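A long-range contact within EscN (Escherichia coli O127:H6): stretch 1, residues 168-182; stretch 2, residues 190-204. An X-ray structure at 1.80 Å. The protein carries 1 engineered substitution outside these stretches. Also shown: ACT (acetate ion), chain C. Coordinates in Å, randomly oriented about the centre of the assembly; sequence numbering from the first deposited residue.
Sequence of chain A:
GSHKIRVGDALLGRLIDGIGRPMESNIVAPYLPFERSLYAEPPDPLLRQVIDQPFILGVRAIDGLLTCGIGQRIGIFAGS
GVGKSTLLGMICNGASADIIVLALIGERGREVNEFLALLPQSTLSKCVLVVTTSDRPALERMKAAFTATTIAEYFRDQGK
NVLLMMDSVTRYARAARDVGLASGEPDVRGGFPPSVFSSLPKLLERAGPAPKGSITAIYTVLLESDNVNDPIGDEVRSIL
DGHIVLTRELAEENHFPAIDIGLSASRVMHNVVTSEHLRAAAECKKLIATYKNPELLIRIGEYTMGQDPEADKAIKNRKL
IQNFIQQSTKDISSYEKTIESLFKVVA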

ATOM      1  N   SER A 168      -4.696   5.718  -6.835  1.00 11.63           N
ATOM      2  CA  SER A 168      -3.556   6.234  -6.076  1.00 11.31           C
ATOM      3  C   SER A 168      -3.902   7.547  -5.395  1.00 11.77           C
ATOM      4  O   SER A 168      -4.811   8.255  -5.833  1.00 11.82           O
ATOM      5  CB  SER A 168      -2.412   6.531  -7.053  1.00 10.94           C
ATOM      6  OG  SER A 168      -2.831   7.484  -8.039  1.00 10.46           O
ATOM      7  N   VAL A 169      -3.159   7.896  -4.349  1.00 11.63           N
ATOM      8  CA  VAL A 169      -3.351   9.205  -3.753  1.00 12.82           C
ATOM      9  C   VAL A 169      -2.920  10.272  -4.761  1.00 12.38           C
ATOM     10  O   VAL A 169      -3.455  11.375  -4.765  1.00 11.55           O
ATOM     11  CB  VAL A 169      -2.651   9.333  -2.372  1.00 14.10           C
ATOM     12  CG1 VAL A 169      -1.135   9.314  -2.502  1.00 14.48           C
ATOM     13  CG2 VAL A 169      -3.140  10.599  -1.652  1.00 15.63           C
ATOM     14  N   THR A 170      -1.963   9.923  -5.630  1.00 10.48           N
ATOM     15  CA  THR A 170      -1.511  10.852  -6.673  1.00 11.05           C
ATOM     16  C   THR A 170      -2.655  11.309  -7.582  1.00 11.23           C
ATOM     17  O   THR A 170      -2.823  12.502  -7.839  1.00 10.80           O
ATOM     18  CB  THR A 170      -0.420  10.193  -7.529  1.00 10.65           C
ATOM     19  OG1 THR A 170       0.701   9.884  -6.689  1.00 10.39           O
ATOM     20  CG2 THR A 170       0.009  11.129  -8.676  1.00 10.96           C
ATOM     21  N   ARG A 171      -3.444  10.361  -8.079  1.00 11.09           N
ATOM     22  CA  ARG A 171      -4.527  10.722  -9.005  1.00 11.62           C
ATOM     23  C   ARG A 171      -5.736  11.277  -8.280  1.00 11.48           C
ATOM     24  O   ARG A 171      -6.476  12.106  -8.841  1.00 11.34           O
ATOM     25  CB  ARG A 171      -4.879   9.555  -9.929  1.00 12.33           C
ATOM     26  CG  ARG A 171      -3.736   9.224 -10.896  1.00 15.15           C
ATOM     27  CD  ARG A 171      -4.210   8.368 -12.061  1.00 17.42           C
ATOM     28  NE  ARG A 171      -3.099   7.733 -12.776  1.00 20.34           N
ATOM     29  CZ  ARG A 171      -2.543   8.234 -13.868  1.00 22.75           C
ATOM     30  NH1 ARG A 171      -2.994   9.377 -14.374  1.00 23.89           N
ATOM     31  NH2 ARG A 171      -1.545   7.582 -14.469  1.00 23.06           N
ATOM     32  N   TYR A 172      -5.914  10.869  -7.022  1.00 11.42           N
ATOM     33  CA  TYR A 172      -6.894  11.518  -6.169  1.00 11.80           C
ATOM     34  C   TYR A 172      -6.552  13.005  -6.076  1.00 11.84           C
ATOM     35  O   TYR A 172      -7.429  13.868  -6.209  1.00 11.83           O
ATOM     36  CB  TYR A 172      -6.899  10.950  -4.738  1.00 12.77           C
ATOM     37  CG  TYR A 172      -7.387  12.005  -3.772  1.00 13.07           C
ATOM     38  CD1 TYR A 172      -8.748  12.265  -3.628  1.00 12.86           C
ATOM     39  CD2 TYR A 172      -6.490  12.790  -3.046  1.00 11.86           C
ATOM     40  CE1 TYR A 172      -9.201  13.262  -2.792  1.00 13.38           C
ATOM     41  CE2 TYR A 172      -6.936  13.788  -2.202  1.00 12.86           C
ATOM     42  CZ  TYR A 172      -8.299  14.023  -2.084  1.00 13.04           C
ATOM     43  OH  TYR A 172      -8.748  15.018  -1.250  1.00 13.55           O
ATOM     44  N   ALA A 173      -5.278  13.294  -5.825  1.00 10.22           N
ATOM     45  CA  ALA A 173      -4.830  14.688  -5.622  1.00 10.62           C
ATOM     46  C   ALA A 173      -4.980  15.532  -6.886  1.00 11.38           C
ATOM     47  O   ALA A 173      -5.308  16.723  -6.818  1.00 10.94           O
ATOM     48  CB  ALA A 173      -3.393  14.724  -5.114  1.00 10.87           C
ATOM     49  N   ARG A 174      -4.729  14.926  -8.043  1.00 11.89           N
ATOM     50  CA  ARG A 174      -4.878  15.646  -9.297  1.00 12.40           C
ATOM     51  C   ARG A 174      -6.354  15.970  -9.523  1.00 12.43           C
ATOM     52  O   ARG A 174      -6.684  17.053  -9.993  1.00 12.74           O
ATOM     53  CB  ARG A 174      -4.322  14.834 -10.461  1.00 13.08           C
ATOM     54  CG  ARG A 174      -2.796  14.729 -10.430  1.00 13.49           C
ATOM     55  CD  ARG A 174      -2.334  13.753 -11.495  1.00 13.80           C
ATOM     56  NE  ARG A 174      -0.896  13.527 -11.423  1.00 15.43           N
ATOM     57  CZ  ARG A 174      -0.260  12.608 -12.142  1.00 15.99           C
ATOM     58  NH1 ARG A 174      -0.944  11.839 -12.987  1.00 16.79           N
ATOM     59  NH2 ARG A 174       1.057  12.466 -12.031  1.00 14.97           N
ATOM     60  N   ALA A 175      -7.233  15.039  -9.180  1.00 12.34           N
ATOM     61  CA  ALA A 175      -8.679  15.304  -9.270  1.00 12.42           C
ATOM     62  C   ALA A 175      -9.069  16.422  -8.292  1.00 12.43           C
ATOM     63  O   ALA A 175      -9.767  17.359  -8.657  1.00 12.85           O
ATOM     64  CB  ALA A 175      -9.484  14.025  -8.987  1.00 12.44           C
ATOM     65  N   ALA A 176      -8.609  16.315  -7.049  1.00 12.76           N
ATOM     66  CA  ALA A 176      -8.930  17.316  -6.036  1.00 12.66           C
ATOM     67  C   ALA A 176      -8.374  18.695  -6.415  1.00 12.69           C
ATOM     68  O   ALA A 176      -8.985  19.746  -6.094  1.00 12.49           O
ATOM     69  CB  ALA A 176      -8.396  16.860  -4.670  1.00 13.76           C
ATOM     70  N   ARG A 177      -7.226  18.696  -7.096  1.00 11.84           N
ATOM     71  CA  ARG A 177      -6.629  19.933  -7.613  1.00 12.14           C
ATOM     72  C   ARG A 177      -7.602  20.603  -8.585  1.00 12.54           C
ATOM     73  O   ARG A 177      -7.872  21.797  -8.479  1.00 10.99           O
ATOM     74  CB  ARG A 177      -5.299  19.629  -8.331  1.00 12.58           C
ATOM     75  CG  ARG A 177      -4.675  20.808  -9.095  1.00 12.36           C
ATOM     76  CD  ARG A 177      -3.625  20.268 -10.093  1.00 13.54           C
ATOM     77  NE  ARG A 177      -4.266  19.435 -11.109  1.00 14.17           N
ATOM     78  CZ  ARG A 177      -3.642  18.540 -11.870  1.00 15.74           C
ATOM     79  NH1 ARG A 177      -2.324  18.364 -11.754  1.00 15.00           N
ATOM     80  NH2 ARG A 177      -4.342  17.830 -12.772  1.00 15.16           N
ATOM     81  N   ASP A 178      -8.090  19.827  -9.541  1.00 13.22           N
ATOM     82  CA  ASP A 178      -8.918  20.356 -10.594  1.00 13.75           C
ATOM     83  C   ASP A 178     -10.229  20.878 -10.019  1.00 13.21           C
ATOM     84  O   ASP A 178     -10.699  21.931 -10.432  1.00 13.00           O
ATOM     85  CB  ASP A 178      -9.130  19.320 -11.688  1.00 15.52           C
ATOM     86  CG  ASP A 178      -7.853  19.045 -12.459  1.00 17.10           C
ATOM     87  OD1 ASP A 178      -6.921  19.864 -12.343  1.00 17.74           O
ATOM     88  OD2 ASP A 178      -7.792  18.036 -13.182  1.00 18.41           O
ATOM     89  N   VAL A 179     -10.774  20.174  -9.031  1.00 12.58           N
ATOM     90  CA  VAL A 179     -11.984  20.644  -8.311  1.00 12.44           C
ATOM     91  C   VAL A 179     -11.714  21.956  -7.587  1.00 13.64           C
ATOM     92  O   VAL A 179     -12.491  22.915  -7.700  1.00 13.38           O
ATOM     93  CB  VAL A 179     -12.479  19.593  -7.292  1.00 12.85           C
ATOM     94  CG1 VAL A 179     -13.651  20.150  -6.425  1.00 12.74           C
ATOM     95  CG2 VAL A 179     -12.895  18.320  -8.022  1.00 13.42           C
ATOM     96  N   GLY A 180     -10.598  22.006  -6.863  1.00 13.04           N
ATOM     97  CA  GLY A 180     -10.221  23.200  -6.106  1.00 13.26           C
ATOM     98  C   GLY A 180      -9.998  24.418  -6.986  1.00 13.08           C
ATOM     99  O   GLY A 180     -10.479  25.514  -6.674  1.00 14.58           O
ATOM    100  N   LEU A 181      -9.281  24.236  -8.092  1.00 13.15           N
ATOM    101  CA  LEU A 181      -8.979  25.343  -9.014  1.00 13.47           C
ATOM    102  C   LEU A 181     -10.254  25.859  -9.653  1.00 14.21           C
ATOM    103  O   LEU A 181     -10.407  27.061  -9.878  1.00 13.44           O
ATOM    104  CB  LEU A 181      -8.013  24.898 -10.110  1.00 13.69           C
ATOM    105  CG  LEU A 181      -6.611  24.472  -9.661  1.00 13.64           C
ATOM    106  CD1 LEU A 181      -5.835  23.992 -10.866  1.00 14.57           C
ATOM    107  CD2 LEU A 181      -5.893  25.605  -8.948  1.00 13.96           C
ATOM    108  N   ALA A 182     -11.163  24.933  -9.935  1.00 13.24           N
ATOM    109  CA  ALA A 182     -12.471  25.264 -10.472  1.00 13.87           C
ATOM    110  C   ALA A 182     -13.287  26.138  -9.506  1.00 13.72           C
ATOM    111  O   ALA A 182     -14.083  26.976  -9.940  1.00 13.05           O
ATOM    112  CB  ALA A 182     -13.224  23.998 -10.821  1.00 13.56           C
ATOM    113  N   GLY A 190       3.250  23.796  -6.898  1.00 15.60           N
ATOM    114  CA  GLY A 190       3.273  22.740  -7.920  1.00 14.62           C
ATOM    115  C   GLY A 190       1.982  22.597  -8.700  1.00 14.87           C
ATOM    116  O   GLY A 190       1.692  21.532  -9.245  1.00 15.36           O
ATOM    117  N   GLY A 191       1.184  23.663  -8.744  1.00 14.27           N
ATOM    118  CA  GLY A 191      -0.101  23.602  -9.431  1.00 14.47           C
ATOM    119  C   GLY A 191      -1.286  23.234  -8.545  1.00 14.78           C
ATOM    120  O   GLY A 191      -2.444  23.286  -8.999  1.00 15.45           O
ATOM    121  N   PHE A 192      -1.005  22.901  -7.283  1.00 13.13           N
ATOM    122  CA  PHE A 192      -2.036  22.472  -6.332  1.00 12.35           C
ATOM    123  C   PHE A 192      -2.552  23.597  -5.452  1.00 11.77           C
ATOM    124  O   PHE A 192      -1.762  24.363  -4.904  1.00 11.76           O
ATOM    125  CB  PHE A 192      -1.517  21.330  -5.438  1.00 11.36           C
ATOM    126  CG  PHE A 192      -1.243  20.058  -6.195  1.00 11.62           C
ATOM    127  CD1 PHE A 192      -2.265  19.144  -6.429  1.00 11.25           C
ATOM    128  CD2 PHE A 192       0.023  19.797  -6.698  1.00 11.55           C
ATOM    129  CE1 PHE A 192      -2.045  17.990  -7.155  1.00 11.69           C
ATOM    130  CE2 PHE A 192       0.274  18.635  -7.425  1.00 11.23           C
ATOM    131  CZ  PHE A 192      -0.760  17.724  -7.661  1.00 11.04           C
ATOM    132  N   PRO A 193      -3.882  23.683  -5.293  1.00 11.74           N
ATOM    133  CA  PRO A 193      -4.410  24.668  -4.344  1.00 12.11           C
ATOM    134  C   PRO A 193      -4.367  24.179  -2.888  1.00 12.31           C
ATOM    135  O   PRO A 193      -4.225  22.968  -2.616  1.00  9.90           O
ATOM    136  CB  PRO A 193      -5.852  24.854  -4.806  1.00 11.69           C
ATOM    137  CG  PRO A 193      -6.230  23.495  -5.405  1.00 12.75           C
ATOM    138  CD  PRO A 193      -4.947  22.924  -5.978  1.00 11.92           C
ATOM    139  N   PRO A 194      -4.485  25.122  -1.946  1.00 13.33           N
ATOM    140  CA  PRO A 194      -4.491  24.809  -0.527  1.00 13.64           C
ATOM    141  C   PRO A 194      -5.403  23.648  -0.119  1.00 13.57           C
ATOM    142  O   PRO A 194      -4.997  22.839   0.727  1.00 14.03           O
ATOM    143  CB  PRO A 194      -4.938  26.131   0.116  1.00 14.99           C
ATOM    144  CG  PRO A 194      -4.401  27.171  -0.823  1.00 14.60           C
ATOM    145  CD  PRO A 194      -4.595  26.573  -2.193  1.00 13.64           C
ATOM    146  N   SER A 195      -6.586  23.542  -0.724  1.00 13.68           N
ATOM    147  CA  SER A 195      -7.561  22.501  -0.359  1.00 14.59           C
ATOM    148  C   SER A 195      -7.021  21.067  -0.459  1.00 14.29           C
ATOM    149  O   SER A 195      -7.362  20.210   0.351  1.00 13.83           O
ATOM    150  CB  SER A 195      -8.842  22.613  -1.185  1.00 14.89           C
ATOM    151  OG  SER A 195      -8.594  22.518  -2.582  1.00 15.62           O
ATOM    152  N   VAL A 196      -6.196  20.802  -1.465  1.00 14.20           N
ATOM    153  CA  VAL A 196      -5.693  19.448  -1.654  1.00 14.05           C
ATOM    154  C   VAL A 196      -4.748  19.103  -0.501  1.00 13.68           C
ATOM    155  O   VAL A 196      -4.842  18.031   0.094  1.00 13.61           O
ATOM    156  CB  VAL A 196      -4.976  19.283  -3.006  1.00 13.85           C
ATOM    157  CG1 VAL A 196      -4.512  17.836  -3.175  1.00 13.20           C
ATOM    158  CG2 VAL A 196      -5.902  19.666  -4.155  1.00 13.94           C
ATOM    159  N   PHE A 197      -3.854  20.029  -0.166  1.00 14.75           N
ATOM    160  CA  PHE A 197      -2.923  19.781   0.929  1.00 15.69           C
ATOM    161  C   PHE A 197      -3.636  19.531   2.252  1.00 15.94           C
ATOM    162  O   PHE A 197      -3.325  18.575   2.953  1.00 17.73           O
ATOM    163  CB  PHE A 197      -1.913  20.912   1.048  1.00 16.36           C
ATOM    164  CG  PHE A 197      -1.007  21.002  -0.135  1.00 15.36           C
ATOM    165  CD1 PHE A 197      -0.036  20.041  -0.346  1.00 16.57           C
ATOM    166  CD2 PHE A 197      -1.165  22.019  -1.065  1.00 14.38           C
ATOM    167  CE1 PHE A 197       0.806  20.104  -1.456  1.00 16.35           C
ATOM    168  CE2 PHE A 197      -0.331  22.103  -2.163  1.00 14.32           C
ATOM    169  CZ  PHE A 197       0.654  21.137  -2.367  1.00 15.47           C
ATOM    170  N   SER A 198      -4.625  20.351   2.569  1.00 16.11           N
ATOM    171  CA  SER A 198      -5.325  20.167   3.832  1.00 16.49           C
ATOM    172  C   SER A 198      -6.159  18.877   3.848  1.00 15.55           C
ATOM    173  O   SER A 198      -6.432  18.331   4.915  1.00 14.22           O
ATOM    174  CB  SER A 198      -6.141  21.408   4.193  1.00 18.06           C
ATOM    175  OG  SER A 198      -7.221  21.585   3.307  1.00 20.79           O
ATOM    176  N   SER A 199      -6.513  18.353   2.673  1.00 15.01           N
ATOM    177  CA  SER A 199      -7.333  17.129   2.620  1.00 15.00           C
ATOM    178  C   SER A 199      -6.519  15.887   2.976  1.00 15.27           C
ATOM    179  O   SER A 199      -7.070  14.885   3.449  1.00 14.09           O
ATOM    180  CB  SER A 199      -7.987  16.943   1.244  1.00 15.04           C
ATOM    181  OG  SER A 199      -7.049  16.386   0.314  1.00 15.53           O
ATOM    182  N   LEU A 200      -5.210  15.942   2.736  1.00 14.76           N
ATOM    183  CA  LEU A 200      -4.373  14.750   2.913  1.00 16.01           C
ATOM    184  C   LEU A 200      -4.365  14.220   4.345  1.00 15.70           C
ATOM    185  O   LEU A 200      -4.649  13.046   4.563  1.00 16.42           O
ATOM    186  CB  LEU A 200      -2.939  14.981   2.407  1.00 15.53           C
ATOM    187  CG  LEU A 200      -2.777  15.252   0.913  1.00 16.46           C
ATOM    188  CD1 LEU A 200      -1.315  15.573   0.593  1.00 16.40           C
ATOM    189  CD2 LEU A 200      -3.251  14.038   0.106  1.00 16.92           C
ATOM    190  N   PRO A 201      -4.018  15.068   5.329  1.00 15.40           N
ATOM    191  CA  PRO A 201      -4.047  14.508   6.680  1.00 15.28           C
ATOM    192  C   PRO A 201      -5.457  14.160   7.150  1.00 15.59           C
ATOM    193  O   PRO A 201      -5.632  13.244   7.952  1.00 16.77           O
ATOM    194  CB  PRO A 201      -3.427  15.616   7.541  1.00 15.43           C
ATOM    195  CG  PRO A 201      -3.592  16.865   6.757  1.00 15.41           C
ATOM    196  CD  PRO A 201      -3.546  16.465   5.309  1.00 15.75           C
ATOM    197  N   LYS A 202      -6.456  14.865   6.638  1.00 15.10           N
ATOM    198  CA  LYS A 202      -7.840  14.572   7.011  1.00 16.51           C
ATOM    199  C   LYS A 202      -8.244  13.174   6.538  1.00 15.85           C
ATOM    200  O   LYS A 202      -8.893  12.433   7.263  1.00 13.20           O
ATOM    201  CB  LYS A 202      -8.788  15.619   6.438  1.00 18.20           C
ATOM    202  CG  LYS A 202      -8.601  16.994   7.055  1.00 20.33           C
ATOM    203  CD  LYS A 202      -9.914  17.722   7.159  1.00 22.09           C
ATOM    204  CE  LYS A 202      -9.825  18.863   8.148  1.00 23.54           C
ATOM    205  NZ  LYS A 202     -11.183  19.236   8.645  1.00 25.00           N
ATOM    206  N   LEU A 203      -7.843  12.820   5.321  1.00 14.34           N
ATOM    207  CA  LEU A 203      -8.057  11.464   4.815  1.00 14.28           C
ATOM    208  C   LEU A 203      -7.256  10.410   5.569  1.00 13.84           C
ATOM    209  O   LEU A 203      -7.788   9.379   5.975  1.00 12.94           O
ATOM    210  CB  LEU A 203      -7.685  11.378   3.334  1.00 14.99           C
ATOM    211  CG  LEU A 203      -8.748  11.824   2.337  1.00 15.99           C
ATOM    212  CD1 LEU A 203      -8.101  12.046   0.971  1.00 16.03           C
ATOM    213  CD2 LEU A 203      -9.873  10.792   2.231  1.00 15.93           C
ATOM    214  N   LEU A 204      -5.965  10.653   5.741  1.00 13.72           N
ATOM    215  CA  LEU A 204      -5.096   9.638   6.315  1.00 14.54           C
ATOM    216  C   LEU A 204      -5.373   9.418   7.784  1.00 14.62           C
ATOM    217  O   LEU A 204      -5.192   8.302   8.311  1.00 14.88           O
ATOM    218  CB  LEU A 204      -3.616   9.991   6.082  1.00 14.99           C
ATOM    219  CG  LEU A 204      -3.040   9.392   4.802  1.00 15.45           C
ATOM    220  CD1 LEU A 204      -3.789   9.849   3.570  1.00 15.30           C
ATOM    221  CD2 LEU A 204      -1.539   9.718   4.691  1.00 15.99           C
TER
HETATM  222  C   ACT C1201      -1.753  15.888 -14.211  1.00 41.36           C
HETATM  223  O   ACT C1201      -1.175  16.665 -13.418  1.00 41.16           O
HETATM  224  OXT ACT C1201      -2.977  16.097 -14.434  1.00 40.55           O
HETATM  225  CH3 ACT C1201      -0.999  14.764 -14.863  1.00 40.95           C
HETATM  226  O   HOH W   1      -9.916  20.374  -3.624  1.00 25.60           O
HETATM  227  O   HOH W   2      -0.199  19.839 -10.665  1.00 23.50           O

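At the centre of the contact, Val-196 points toward the first helix, its CG1 3.8 Å from Ala-173 CB and its CG2 3.8 Å from Ala-176 CB. The small alanines let the branched valine settle against the backbone itself, with Val-196 CG2 3.4 Å from Arg-177 N. Helices 169-182 and 194-204 run roughly antiparallel, at 136°, and their axes approach to 8.7 Å. Close packing continues at Gly-180, where a CB would clash with Pro-193 CG and Ser-195 OG.

Toward the start of the first helix, Val-169 CG2 meets Leu-200 CD2 at 3.9 Å, while Leu-203 CD1 lies over one face of the Tyr-172 ring, 3.6 Å from Tyr-172 CZ. The tyrosine thus offers an apolar face and a polar tip: Tyr-172 OH donates to Ser-199 OG (2.7 Å), which in turn donates to Val-196 O (2.8 Å), so the buried hydroxyls are satisfied.

Toward the other end, Arg-177 CD lies over one face of the Phe-192 ring, and Arg-177 CB comes within 3.6 Å of Phe-192 CD1. The charged end of Arg-177 forms a salt bridge with Asp-178 (NE to OD1, 3.0 Å) and binds acetate through NH1 and NH2. Two waters complete the polar edge, one linking Ala-176 O to Ser-195 OG, the other Arg-177 NH1 to Gly-190 O.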